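Local coordinates for protein N5-Carboxyaminoimidazole ribonucleotide synthetase (Staphylococcus aureus subsp. aureus, PDB 3ORQ) that catalyses the ATP-dependent carboxylation of 5-aminoimidazole ribonucleotide with bicarbonate to N5-carboxyaminoimidazole ribonucleotide, a step of purine biosynthesis, at residues K25-S30 with S289-H294; T208-Q213 with H280-A285; K321-L326 with S344-S349. All coordinates share one frame; numbering follows the deposited sequence.

Contact 1: K25-S30 with S289-H294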
ATOM      1  N   LYS A  25       6.925  -9.409   3.238  1.00  2.00           N
ATOM      2  CA  LYS A  25       5.848  -8.681   3.880  1.00  2.00           C
ATOM      3  C   LYS A  25       5.227  -7.769   2.858  1.00  2.00           C
ATOM      4  O   LYS A  25       4.015  -7.706   2.687  1.00  2.92           O
ATOM      5  CB  LYS A  25       6.414  -7.844   5.061  1.00  2.00           C
ATOM      6  CG  LYS A  25       5.386  -6.826   5.706  1.00  2.00           C
ATOM      7  CD  LYS A  25       6.037  -5.908   6.781  1.00  2.00           C
ATOM      8  CE  LYS A  25       4.938  -5.075   7.430  1.00  2.00           C
ATOM      9  NZ  LYS A  25       5.472  -4.207   8.475  1.00  2.00           N
HETATM   10  N   MSE A  26       6.058  -7.042   2.147  1.00  2.00           N
HETATM   11  CA  MSE A  26       5.528  -6.101   1.179  1.00  2.00           C
HETATM   12  C   MSE A  26       4.852  -6.803  -0.040  1.00  2.00           C
HETATM   13  O   MSE A  26       3.872  -6.289  -0.600  1.00  2.00           O
HETATM   14  CB  MSE A  26       6.635  -5.145   0.782  1.00  3.45           C
HETATM   15  CG  MSE A  26       7.100  -4.249   1.946  1.00  2.00           C
HETATM   16 SE   MSE A  26       8.468  -2.937   1.376  0.82  6.26          SE
HETATM   17  CE  MSE A  26      10.016  -4.006   1.661  1.00  2.00           C
HETATM   18  N   MSE A  27       5.364  -7.970  -0.431  1.00  2.00           N
HETATM   19  CA  MSE A  27       4.728  -8.792  -1.447  1.00  2.00           C
HETATM   20  C   MSE A  27       3.352  -9.179  -0.946  1.00  2.00           C
HETATM   21  O   MSE A  27       2.396  -9.149  -1.723  1.00  2.10           O
HETATM   22  CB  MSE A  27       5.495 -10.120  -1.636  1.00  2.01           C
HETATM   23  CG  MSE A  27       6.790 -10.068  -2.468  1.00  4.69           C
HETATM   24 SE   MSE A  27       7.572 -11.859  -2.661  0.81  4.34          SE
HETATM   25  CE  MSE A  27       9.230 -11.374  -3.536  1.00  8.14           C
ATOM     26  N   ALA A  28       3.269  -9.609   0.323  1.00  2.00           N
ATOM     27  CA  ALA A  28       2.001 -10.107   0.889  1.00  2.66           C
ATOM     28  C   ALA A  28       0.957  -8.987   1.026  1.00  3.26           C
ATOM     29  O   ALA A  28      -0.260  -9.219   0.800  1.00  3.28           O
ATOM     30  CB  ALA A  28       2.234 -10.805   2.272  1.00  2.00           C
ATOM     31  N   GLN A  29       1.423  -7.774   1.376  1.00  2.00           N
ATOM     32  CA  GLN A  29       0.508  -6.616   1.415  1.00  2.00           C
ATOM     33  C   GLN A  29      -0.075  -6.297   0.049  1.00  2.00           C
ATOM     34  O   GLN A  29      -1.278  -6.042  -0.064  1.00  2.00           O
ATOM     35  CB  GLN A  29       1.163  -5.394   2.048  1.00  2.16           C
ATOM     36  CG  GLN A  29       1.430  -5.639   3.562  1.00  8.28           C
ATOM     37  CD  GLN A  29       1.781  -4.356   4.335  1.00 11.30           C
ATOM     38  OE1 GLN A  29       0.906  -3.714   4.859  1.00  6.04           O
ATOM     39  NE2 GLN A  29       3.066  -3.965   4.341  1.00 14.40           N
ATOM     40  N   SER A  30       0.742  -6.358  -1.007  1.00  2.30           N
ATOM     41  CA  SER A  30       0.189  -6.196  -2.353  1.00  2.74           C
ATOM     42  C   SER A  30      -0.782  -7.323  -2.710  1.00  2.00           C
ATOM     43  O   SER A  30      -1.860  -7.079  -3.272  1.00  2.00           O
ATOM     44  CB  SER A  30       1.275  -6.152  -3.443  1.00  3.71           C
ATOM     45  OG  SER A  30       1.925  -4.904  -3.380  1.00 11.35           O
ATOM     46  N   SER A 289       4.172  -0.436  -7.920  1.00  2.00           N
ATOM     47  CA  SER A 289       5.405  -0.705  -7.170  1.00  3.97           C
ATOM     48  C   SER A 289       6.005  -2.004  -7.648  1.00  2.35           C
ATOM     49  O   SER A 289       5.348  -2.772  -8.315  1.00  3.74           O
ATOM     50  CB  SER A 289       5.140  -0.782  -5.648  1.00  3.39           C
ATOM     51  OG  SER A 289       4.720  -2.092  -5.278  1.00  2.32           O
ATOM     52  N   GLN A 290       7.233  -2.276  -7.247  1.00  2.00           N
ATOM     53  CA  GLN A 290       7.913  -3.481  -7.699  1.00  2.74           C
ATOM     54  C   GLN A 290       7.257  -4.722  -7.131  1.00  2.00           C
ATOM     55  O   GLN A 290       7.407  -5.818  -7.681  1.00  2.00           O
ATOM     56  CB  GLN A 290       9.411  -3.418  -7.362  1.00  2.11           C
ATOM     57  CG  GLN A 290       9.748  -3.204  -5.912  1.00  3.81           C
ATOM     58  CD  GLN A 290      11.196  -3.505  -5.578  1.00  4.13           C
ATOM     59  OE1 GLN A 290      11.678  -3.127  -4.508  1.00  9.29           O
ATOM     60  NE2 GLN A 290      11.881  -4.215  -6.457  1.00  2.24           N
ATOM     61  N   PHE A 291       6.519  -4.543  -6.037  1.00  2.00           N
ATOM     62  CA  PHE A 291       5.738  -5.665  -5.453  1.00  2.00           C
ATOM     63  C   PHE A 291       4.414  -5.889  -6.193  1.00  2.20           C
ATOM     64  O   PHE A 291       4.022  -7.055  -6.394  1.00  2.81           O
ATOM     65  CB  PHE A 291       5.506  -5.445  -3.931  1.00  2.00           C
ATOM     66  CG  PHE A 291       6.776  -5.218  -3.190  1.00  2.00           C
ATOM     67  CD1 PHE A 291       7.635  -6.293  -2.931  1.00  2.00           C
ATOM     68  CD2 PHE A 291       7.210  -3.904  -2.899  1.00  2.00           C
ATOM     69  CE1 PHE A 291       8.861  -6.088  -2.291  1.00  2.00           C
ATOM     70  CE2 PHE A 291       8.438  -3.682  -2.256  1.00  2.00           C
ATOM     71  CZ  PHE A 291       9.257  -4.776  -1.939  1.00  2.00           C
ATOM     72  N   ASP A 292       3.734  -4.801  -6.608  1.00  2.00           N
ATOM     73  CA  ASP A 292       2.512  -4.966  -7.378  1.00  2.00           C
ATOM     74  C   ASP A 292       2.838  -5.757  -8.641  1.00  2.00           C
ATOM     75  O   ASP A 292       2.194  -6.759  -8.920  1.00  2.00           O
ATOM     76  CB  ASP A 292       1.908  -3.619  -7.792  1.00  2.00           C
ATOM     77  CG  ASP A 292       1.515  -2.744  -6.601  1.00  5.23           C
ATOM     78  OD1 ASP A 292       1.122  -3.274  -5.511  1.00  2.25           O
ATOM     79  OD2 ASP A 292       1.647  -1.498  -6.765  1.00  7.95           O
ATOM     80  N   THR A 293       3.817  -5.304  -9.411  1.00  2.00           N
ATOM     81  CA  THR A 293       4.147  -6.013 -10.644  1.00  2.00           C
ATOM     82  C   THR A 293       4.667  -7.455 -10.336  1.00  2.00           C
ATOM     83  O   THR A 293       4.476  -8.360 -11.101  1.00  2.38           O
ATOM     84  CB  THR A 293       5.154  -5.241 -11.495  1.00  2.00           C
ATOM     85  OG1 THR A 293       6.320  -4.971 -10.713  1.00  2.00           O
ATOM     86  CG2 THR A 293       4.569  -3.919 -11.955  1.00  2.00           C
ATOM     87  N   HIS A 294       5.284  -7.671  -9.190  1.00  2.00           N
ATOM     88  CA  HIS A 294       5.737  -9.014  -8.888  1.00  2.65           C
ATOM     89  C   HIS A 294       4.549  -9.961  -8.814  1.00  2.00           C
ATOM     90  O   HIS A 294       4.580 -11.063  -9.390  1.00  2.74           O
ATOM     91  CB  HIS A 294       6.509  -9.057  -7.565  1.00  2.00           C
ATOM     92  CG  HIS A 294       7.176 -10.379  -7.310  1.00  2.22           C
ATOM     93  ND1 HIS A 294       8.369 -10.731  -7.900  1.00  3.00           N
ATOM     94  CD2 HIS A 294       6.819 -11.434  -6.542  1.00  2.00           C
ATOM     95  CE1 HIS A 294       8.738 -11.927  -7.488  1.00  2.00           C
ATOM     96  NE2 HIS A 294       7.806 -12.392  -6.682  1.00  2.00           N
TER
HETATM   97  O   HOH W   1       3.388  -2.042  -2.875  1.00  8.12           O
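Met26 lays its CB over the centre of the Phe291 ring, 3.6 Å from the centroid and only 5° off the ring normal, a CH-pi contact. The selenium of this selenomethionine meets the ring obliquely, SE 3.7 Å from Phe291 CE2, a Met-aromatic contact; a bend at chi3 (-89°) brings the terminal CE back to CZ. Met27, also selenomethionine, runs extended beyond CG and carries its methyl to His294, CE lying 3.6 Å from His294 NE2 over one imidazole face. The polar end of the interface is Ser30, whose OG donates to Asp292 OD1 at 2.8 Å, on the anti side and tilted out of the carboxylate plane. One water joins Ser30 OG to Ser289 OG. Behind this shell, Ser289 caps helix 290-298: its OG accepts from Asp292 N, while Ser289 N returns a 3.0 Å bond to Asp292 OD2, completing a capping box. Thr78 and Thr253 hold the two imidazole nitrogens of His294, and Lys33 forms a salt bridge with Asp292 OD1. Helix 22-33 of the Rossmann-like preATP-grasp domain thus meets the ATP-grasp domain through a buried apolar centre, and one carboxylate serves both cap and interface, coupling helix start to domain contact.

Contact 2: T208-Q213 with H280-A285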
ATOM      1  N   THR A 208       8.694  -5.248 -18.244  1.00 13.58           N
ATOM      2  CA  THR A 208       8.511  -3.850 -17.861  1.00 12.57           C
ATOM      3  C   THR A 208       9.700  -3.392 -17.039  1.00  8.97           C
ATOM      4  O   THR A 208      10.264  -4.154 -16.281  1.00  7.36           O
ATOM      5  CB  THR A 208       7.265  -3.674 -16.982  1.00 16.10           C
ATOM      6  OG1 THR A 208       6.261  -4.562 -17.461  1.00 25.61           O
ATOM      7  CG2 THR A 208       6.709  -2.226 -17.069  1.00 16.43           C
ATOM      8  N   PHE A 209      10.077  -2.128 -17.220  1.00  8.45           N
ATOM      9  CA  PHE A 209      11.228  -1.554 -16.572  1.00  8.98           C
ATOM     10  C   PHE A 209      10.795  -0.379 -15.701  1.00  9.23           C
ATOM     11  O   PHE A 209      10.088   0.511 -16.174  1.00 11.36           O
ATOM     12  CB  PHE A 209      12.237  -1.044 -17.621  1.00  8.34           C
ATOM     13  CG  PHE A 209      12.842  -2.116 -18.466  1.00  8.39           C
ATOM     14  CD1 PHE A 209      12.259  -2.470 -19.680  1.00 10.08           C
ATOM     15  CD2 PHE A 209      14.032  -2.745 -18.073  1.00 12.53           C
ATOM     16  CE1 PHE A 209      12.852  -3.456 -20.511  1.00 13.24           C
ATOM     17  CE2 PHE A 209      14.628  -3.750 -18.884  1.00 11.24           C
ATOM     18  CZ  PHE A 209      14.031  -4.089 -20.109  1.00 12.12           C
ATOM     19  N   PHE A 210      11.229  -0.378 -14.450  1.00  7.20           N
ATOM     20  CA  PHE A 210      11.088   0.764 -13.576  1.00  8.28           C
ATOM     21  C   PHE A 210      12.141   1.814 -13.938  1.00 10.42           C
ATOM     22  O   PHE A 210      13.111   1.506 -14.625  1.00 11.29           O
ATOM     23  CB  PHE A 210      11.261   0.292 -12.097  1.00  7.46           C
ATOM     24  CG  PHE A 210      10.054  -0.465 -11.586  1.00  6.78           C
ATOM     25  CD1 PHE A 210       9.837  -1.783 -11.979  1.00  6.50           C
ATOM     26  CD2 PHE A 210       9.092   0.165 -10.774  1.00  3.35           C
ATOM     27  CE1 PHE A 210       8.681  -2.473 -11.553  1.00  8.26           C
ATOM     28  CE2 PHE A 210       7.921  -0.523 -10.359  1.00  2.00           C
ATOM     29  CZ  PHE A 210       7.721  -1.828 -10.738  1.00  2.00           C
ATOM     30  N   PRO A 211      11.938   3.068 -13.502  1.00 11.16           N
ATOM     31  CA  PRO A 211      12.964   4.112 -13.705  1.00  8.58           C
ATOM     32  C   PRO A 211      14.326   3.696 -13.128  1.00  9.61           C
ATOM     33  O   PRO A 211      14.402   3.122 -12.045  1.00  7.49           O
ATOM     34  CB  PRO A 211      12.415   5.314 -12.902  1.00  9.01           C
ATOM     35  CG  PRO A 211      10.976   4.885 -12.385  1.00 10.69           C
ATOM     36  CD  PRO A 211      10.612   3.632 -13.129  1.00 10.54           C
ATOM     37  N   LEU A 212      15.402   4.015 -13.846  1.00 11.00           N
ATOM     38  CA  LEU A 212      16.766   3.786 -13.371  1.00 11.70           C
ATOM     39  C   LEU A 212      16.967   4.469 -12.042  1.00 12.04           C
ATOM     40  O   LEU A 212      16.531   5.591 -11.832  1.00 13.47           O
ATOM     41  CB  LEU A 212      17.764   4.315 -14.390  1.00 11.27           C
ATOM     42  CG  LEU A 212      19.193   3.832 -14.210  1.00 14.92           C
ATOM     43  CD1 LEU A 212      19.392   2.308 -14.561  1.00 12.01           C
ATOM     44  CD2 LEU A 212      20.182   4.786 -14.982  1.00 12.99           C
ATOM     45  N   GLN A 213      17.596   3.771 -11.113  1.00 13.62           N
ATOM     46  CA  GLN A 213      17.751   4.300  -9.785  1.00 14.61           C
ATOM     47  C   GLN A 213      19.230   4.424  -9.432  1.00 15.87           C
ATOM     48  O   GLN A 213      20.060   3.633  -9.890  1.00 17.55           O
ATOM     49  CB  GLN A 213      16.947   3.478  -8.744  1.00 15.84           C
ATOM     50  CG  GLN A 213      17.005   1.982  -8.853  1.00 18.42           C
ATOM     51  CD  GLN A 213      15.664   1.301  -9.137  1.00 16.83           C
ATOM     52  OE1 GLN A 213      14.647   1.923  -9.435  1.00 14.37           O
ATOM     53  NE2 GLN A 213      15.691  -0.011  -9.077  1.00 17.35           N
ATOM     54  N   HIS A 280      12.346   0.055  -3.336  1.00  4.54           N
ATOM     55  CA  HIS A 280      11.276   0.334  -2.366  1.00  6.25           C
ATOM     56  C   HIS A 280      10.558   1.655  -2.620  1.00  6.48           C
ATOM     57  O   HIS A 280       9.325   1.732  -2.375  1.00  5.33           O
ATOM     58  CB  HIS A 280      11.716   0.221  -0.928  1.00  4.53           C
ATOM     59  CG  HIS A 280      12.165  -1.154  -0.554  1.00  7.27           C
ATOM     60  ND1 HIS A 280      11.871  -2.263  -1.311  1.00 10.88           N
ATOM     61  CD2 HIS A 280      12.948  -1.594   0.459  1.00  8.49           C
ATOM     62  CE1 HIS A 280      12.430  -3.331  -0.774  1.00  7.47           C
ATOM     63  NE2 HIS A 280      13.081  -2.954   0.308  1.00  8.65           N
ATOM     64  N   TYR A 281      11.293   2.631  -3.206  1.00  4.02           N
ATOM     65  CA  TYR A 281      10.769   3.976  -3.429  1.00  4.01           C
ATOM     66  C   TYR A 281       9.500   3.899  -4.312  1.00  5.68           C
ATOM     67  O   TYR A 281       8.615   4.790  -4.257  1.00  6.15           O
ATOM     68  CB  TYR A 281      11.823   4.866  -4.092  1.00  3.70           C
ATOM     69  CG  TYR A 281      11.970   4.471  -5.540  1.00  4.17           C
ATOM     70  CD1 TYR A 281      12.768   3.385  -5.892  1.00  5.01           C
ATOM     71  CD2 TYR A 281      11.194   5.070  -6.523  1.00  2.00           C
ATOM     72  CE1 TYR A 281      12.833   2.951  -7.182  1.00  9.52           C
ATOM     73  CE2 TYR A 281      11.285   4.647  -7.858  1.00  3.56           C
ATOM     74  CZ  TYR A 281      12.097   3.574  -8.174  1.00  7.63           C
ATOM     75  OH  TYR A 281      12.204   3.107  -9.472  1.00  9.70           O
ATOM     76  N   SER A 282       9.414   2.857  -5.150  1.00  5.62           N
ATOM     77  CA  SER A 282       8.350   2.771  -6.174  1.00  4.42           C
ATOM     78  C   SER A 282       6.974   2.635  -5.531  1.00  3.19           C
ATOM     79  O   SER A 282       5.917   2.865  -6.166  1.00  2.00           O
ATOM     80  CB  SER A 282       8.596   1.567  -7.098  1.00  4.45           C
ATOM     81  OG  SER A 282       8.575   0.357  -6.366  1.00  7.59           O
ATOM     82  N   ILE A 283       6.963   2.265  -4.258  1.00  4.60           N
ATOM     83  CA  ILE A 283       5.667   2.229  -3.553  1.00  6.42           C
ATOM     84  C   ILE A 283       5.050   3.616  -3.546  1.00  6.47           C
ATOM     85  O   ILE A 283       3.906   3.761  -3.861  1.00  9.86           O
ATOM     86  CB  ILE A 283       5.778   1.706  -2.140  1.00  5.79           C
ATOM     87  CG1 ILE A 283       6.022   0.214  -2.173  1.00  7.64           C
ATOM     88  CG2 ILE A 283       4.479   1.957  -1.369  1.00  5.90           C
ATOM     89  CD1 ILE A 283       6.664  -0.312  -0.863  1.00  8.27           C
ATOM     90  N   GLU A 284       5.796   4.639  -3.158  1.00  7.58           N
ATOM     91  CA  GLU A 284       5.182   5.979  -3.127  1.00  7.39           C
ATOM     92  C   GLU A 284       5.279   6.736  -4.453  1.00  6.77           C
ATOM     93  O   GLU A 284       4.388   7.545  -4.785  1.00  7.77           O
ATOM     94  CB  GLU A 284       5.813   6.832  -2.028  1.00  8.85           C
ATOM     95  CG  GLU A 284       5.381   6.452  -0.578  1.00 10.27           C
ATOM     96  CD  GLU A 284       6.114   5.234  -0.098  1.00 10.13           C
ATOM     97  OE1 GLU A 284       7.099   4.880  -0.772  1.00  5.64           O
ATOM     98  OE2 GLU A 284       5.696   4.606   0.904  1.00  8.97           O
ATOM     99  N   ALA A 285       6.348   6.485  -5.204  1.00  5.47           N
ATOM    100  CA  ALA A 285       6.734   7.380  -6.330  1.00  5.75           C
ATOM    101  C   ALA A 285       6.221   6.970  -7.704  1.00  5.36           C
ATOM    102  O   ALA A 285       6.188   7.802  -8.616  1.00  7.63           O
ATOM    103  CB  ALA A 285       8.227   7.536  -6.359  1.00  4.28           C
TER
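Strand 207-218, in a large antiparallel sheet, is broken by a bulge or short loop, and at this irregularity Phe210, Pro211 and Gln213 meet Tyr281 and Ser282, on and beside the short helix 282-285. Tyr281 reaches across with its phenol oxygen leading: OH lies 3.6 Å from Pro211 CG and 4.0 Å from Phe210 CB, a polar tip set against aliphatic carbon. The side chain crosses that of Gln213 at about a right angle. The Gln213 amide comes to the edge of the phenol ring, its plane turned 71° from the ring, while Pro211 O lies 3.4 Å from Tyr281 OH. Beside this, Ser282 CB packs obliquely against the Phe210 ring, 3.9 Å from CE2. The hydroxyl of Ser282 is engaged elsewhere, with Gly279 O and Gln290 N. Val227 of the adjoining strand 221-227 touches Pro211, Gln213 and Tyr281, so the phenol is packed by two strands of the sheet. The buried phenol oxygen therefore faces polar groups, the Pro211 carbonyl and the Gln213 amide, as well as carbon; these groups probably compensate for its burial and help to fix the position of Tyr281 against the sheet.

Contact 3: K321-L326 with S344-S349; sequences KDLDLL and SERKDS
Asp324 OD1 takes the shortest direct polar bond between the two segments, 2.8 Å from Arg346 NH1 with an N-H...O angle of 154°. This salt bridge lies in the guanidinium plane but reaches OD1 on the anti side, somewhat out of the carboxylate plane, and the two planes are turned 42° apart. The Arg346 chain leaves with CG anti to the backbone N and bends at chi3 (-54°), which places NE beside Leu323. Leu323 CB then lies over the centre of one guanidinium face, 3.6 Å from CZ, while its CD1 meets NE and NH2. The cation is thus met at its edge by charge and on its face by aliphatic carbon. A second carboxylate, that of Glu327, bridges to NH2, and Phe11 of the second subunit packs on both Leu323 and Arg346. On the other side of Asp324, OD2 stands 3.9 Å from Asp348 OD1, and one water donates to both, 2.7 Å to Asp324 OD2. Near the helix start, Lys321 N donates to Asp348 O at 3.1 Å; the aliphatic part of Lys321 runs close by, CG 3.3 Å from that oxygen. Within the C-terminal domain, helix 320-326 is joined here to a loop whose Lys347 side chain lies about 5 Å from a bound pyrophosphate. The bridging water and the nearby Arg346 probably ease the repulsion between the two aspartates.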
ATOM      1  N   LYS A 321      20.855   1.631  13.884  1.00 16.03           N
ATOM      2  CA  LYS A 321      21.556   2.804  14.391  1.00 17.14           C
ATOM      3  C   LYS A 321      20.910   4.081  13.884  1.00 16.37           C
ATOM      4  O   LYS A 321      20.978   5.120  14.551  1.00 18.51           O
ATOM      5  CB  LYS A 321      23.052   2.773  14.018  1.00 18.61           C
ATOM      6  CG  LYS A 321      23.325   2.955  12.512  1.00 19.28           C
ATOM      7  CD  LYS A 321      24.820   2.879  12.232  1.00 24.95           C
ATOM      8  CE  LYS A 321      25.123   2.852  10.749  1.00 26.00           C
ATOM      9  NZ  LYS A 321      26.515   3.265  10.445  1.00 27.22           N
ATOM     10  N   ASP A 322      20.282   4.011  12.710  1.00 13.07           N
ATOM     11  CA  ASP A 322      19.561   5.159  12.200  1.00 12.93           C
ATOM     12  C   ASP A 322      18.324   5.444  13.076  1.00 13.76           C
ATOM     13  O   ASP A 322      18.033   6.615  13.378  1.00 14.29           O
ATOM     14  CB  ASP A 322      19.191   4.951  10.738  1.00 13.86           C
ATOM     15  CG  ASP A 322      20.403   4.679   9.872  1.00 17.51           C
ATOM     16  OD1 ASP A 322      21.396   5.401  10.062  1.00 20.53           O
ATOM     17  OD2 ASP A 322      20.374   3.756   9.013  1.00 18.33           O
ATOM     18  N   LEU A 323      17.623   4.383  13.502  1.00 12.66           N
ATOM     19  CA  LEU A 323      16.523   4.522  14.481  1.00 12.39           C
ATOM     20  C   LEU A 323      17.018   5.147  15.780  1.00 13.47           C
ATOM     21  O   LEU A 323      16.350   6.026  16.325  1.00 15.99           O
ATOM     22  CB  LEU A 323      15.825   3.187  14.781  1.00  9.35           C
ATOM     23  CG  LEU A 323      15.158   2.459  13.604  1.00  8.87           C
ATOM     24  CD1 LEU A 323      14.330   1.326  14.131  1.00  6.80           C
ATOM     25  CD2 LEU A 323      14.325   3.386  12.671  1.00  2.00           C
ATOM     26  N   ASP A 324      18.183   4.705  16.270  1.00 13.00           N
ATOM     27  CA  ASP A 324      18.730   5.270  17.526  1.00 14.68           C
ATOM     28  C   ASP A 324      18.830   6.789  17.435  1.00 15.32           C
ATOM     29  O   ASP A 324      18.292   7.502  18.292  1.00 14.50           O
ATOM     30  CB  ASP A 324      20.085   4.658  17.893  1.00 14.68           C
ATOM     31  CG  ASP A 324      19.978   3.199  18.273  1.00 16.39           C
ATOM     32  OD1 ASP A 324      18.897   2.784  18.733  1.00 15.92           O
ATOM     33  OD2 ASP A 324      20.966   2.452  18.096  1.00 17.32           O
ATOM     34  N   LEU A 325      19.507   7.246  16.370  1.00 15.57           N
ATOM     35  CA  LEU A 325      19.618   8.650  15.974  1.00 14.53           C
ATOM     36  C   LEU A 325      18.284   9.383  15.721  1.00 15.61           C
ATOM     37  O   LEU A 325      18.104  10.523  16.182  1.00 14.71           O
ATOM     38  CB  LEU A 325      20.486   8.751  14.713  1.00 14.47           C
ATOM     39  CG  LEU A 325      20.880  10.143  14.168  1.00 16.05           C
ATOM     40  CD1 LEU A 325      21.735  10.894  15.235  1.00 18.06           C
ATOM     41  CD2 LEU A 325      21.673  10.068  12.845  1.00 11.15           C
ATOM     42  N   LEU A 326      17.353   8.759  14.980  1.00 15.34           N
ATOM     43  CA  LEU A 326      16.274   9.559  14.371  1.00 16.38           C
ATOM     44  C   LEU A 326      14.853   9.355  14.889  1.00 16.09           C
ATOM     45  O   LEU A 326      13.975  10.203  14.636  1.00 17.25           O
ATOM     46  CB  LEU A 326      16.307   9.436  12.829  1.00 16.55           C
ATOM     47  CG  LEU A 326      17.574   9.945  12.146  1.00 17.09           C
ATOM     48  CD1 LEU A 326      17.699   9.437  10.698  1.00 18.17           C
ATOM     49  CD2 LEU A 326      17.604  11.470  12.171  1.00 18.79           C
ATOM     50  N   SER A 344      11.521  -7.459  15.849  1.00 13.84           N
ATOM     51  CA  SER A 344      11.544  -7.226  17.321  1.00 17.42           C
ATOM     52  C   SER A 344      12.928  -6.983  17.922  1.00 17.14           C
ATOM     53  O   SER A 344      13.027  -6.377  18.955  1.00 17.53           O
ATOM     54  CB  SER A 344      10.815  -8.325  18.110  1.00 17.11           C
ATOM     55  OG  SER A 344      11.414  -9.568  17.874  1.00 21.40           O
ATOM     56  N   GLU A 345      13.988  -7.413  17.249  1.00 17.42           N
ATOM     57  CA  GLU A 345      15.343  -7.226  17.774  1.00 17.90           C
ATOM     58  C   GLU A 345      16.147  -6.188  17.013  1.00 16.36           C
ATOM     59  O   GLU A 345      16.642  -6.457  15.899  1.00 16.32           O
ATOM     60  CB  GLU A 345      16.108  -8.548  17.805  1.00 18.12           C
ATOM     61  CG  GLU A 345      17.252  -8.530  18.829  1.00 27.02           C
ATOM     62  CD  GLU A 345      18.213  -9.732  18.733  1.00 33.82           C
ATOM     63  OE1 GLU A 345      18.106 -10.514  17.763  1.00 36.74           O
ATOM     64  OE2 GLU A 345      19.097  -9.869  19.620  1.00 35.88           O
ATOM     65  N   ARG A 346      16.284  -4.999  17.593  1.00 13.37           N
ATOM     66  CA  ARG A 346      17.082  -3.962  16.946  1.00 14.26           C
ATOM     67  C   ARG A 346      18.616  -4.214  17.019  1.00 15.42           C
ATOM     68  O   ARG A 346      19.161  -4.416  18.109  1.00 16.91           O
ATOM     69  CB  ARG A 346      16.740  -2.583  17.540  1.00 13.94           C
ATOM     70  CG  ARG A 346      17.515  -1.453  16.855  1.00 13.82           C
ATOM     71  CD  ARG A 346      17.235  -0.087  17.418  1.00 13.33           C
ATOM     72  NE  ARG A 346      15.827   0.228  17.431  1.00 13.35           N
ATOM     73  CZ  ARG A 346      15.318   1.370  17.903  1.00 14.17           C
ATOM     74  NH1 ARG A 346      16.106   2.351  18.370  1.00  6.89           N
ATOM     75  NH2 ARG A 346      14.006   1.534  17.887  1.00  9.89           N
ATOM     76  N   LYS A 347      19.306  -4.188  15.874  1.00 15.46           N
ATOM     77  CA  LYS A 347      20.772  -4.225  15.846  1.00 17.51           C
ATOM     78  C   LYS A 347      21.262  -3.118  14.929  1.00 17.25           C
ATOM     79  O   LYS A 347      20.567  -2.720  13.987  1.00 15.63           O
ATOM     80  CB  LYS A 347      21.323  -5.559  15.342  1.00 17.56           C
ATOM     81  CG  LYS A 347      20.640  -6.784  15.847  1.00 22.78           C
ATOM     82  CD  LYS A 347      21.364  -8.058  15.402  1.00 30.98           C
ATOM     83  CE  LYS A 347      20.459  -9.306  15.593  1.00 34.33           C
ATOM     84  NZ  LYS A 347      21.172 -10.628  15.432  1.00 32.66           N
ATOM     85  N   ASP A 348      22.483  -2.657  15.181  1.00 17.72           N
ATOM     86  CA  ASP A 348      22.995  -1.419  14.598  1.00 18.20           C
ATOM     87  C   ASP A 348      22.963  -1.390  13.085  1.00 16.49           C
ATOM     88  O   ASP A 348      22.769  -0.340  12.493  1.00 16.53           O
ATOM     89  CB  ASP A 348      24.430  -1.145  15.101  1.00 21.49           C
ATOM     90  CG  ASP A 348      24.484  -0.768  16.607  1.00 25.61           C
ATOM     91  OD1 ASP A 348      23.446  -0.360  17.196  1.00 20.90           O
ATOM     92  OD2 ASP A 348      25.596  -0.881  17.188  1.00 31.01           O
ATOM     93  N   SER A 349      23.151  -2.546  12.463  1.00 16.61           N
ATOM     94  CA  SER A 349      23.274  -2.633  11.012  1.00 16.19           C
ATOM     95  C   SER A 349      22.109  -3.395  10.382  1.00 13.32           C
ATOM     96  O   SER A 349      22.053  -3.572   9.179  1.00 10.80           O
ATOM     97  CB  SER A 349      24.606  -3.300  10.618  1.00 17.86           C
ATOM     98  OG  SER A 349      25.674  -2.408  10.837  1.00 21.86           O
TER
HETATM   99  O   HOH W   2      20.888  -0.094  17.155  1.00 17.56           O

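Contacts 1 and 2 have centres 12 Å apart and touch; helices 282-285 and 290-298, which carry one segment of each, follow each other in the chain. Along the chain, contact 2 falls between the two segments of contact 1. Contact 3 comes after both, about 25 Å from contact 1 and 26 Å from contact 2, centre to centre. Contact 1 joins the preATP-grasp and ATP-grasp domains, contact 2 lies within the latter, and contact 3 within the C-terminal domain. Segments of contacts 1 and 3 also meet the second subunit, which places both near the dimer interface.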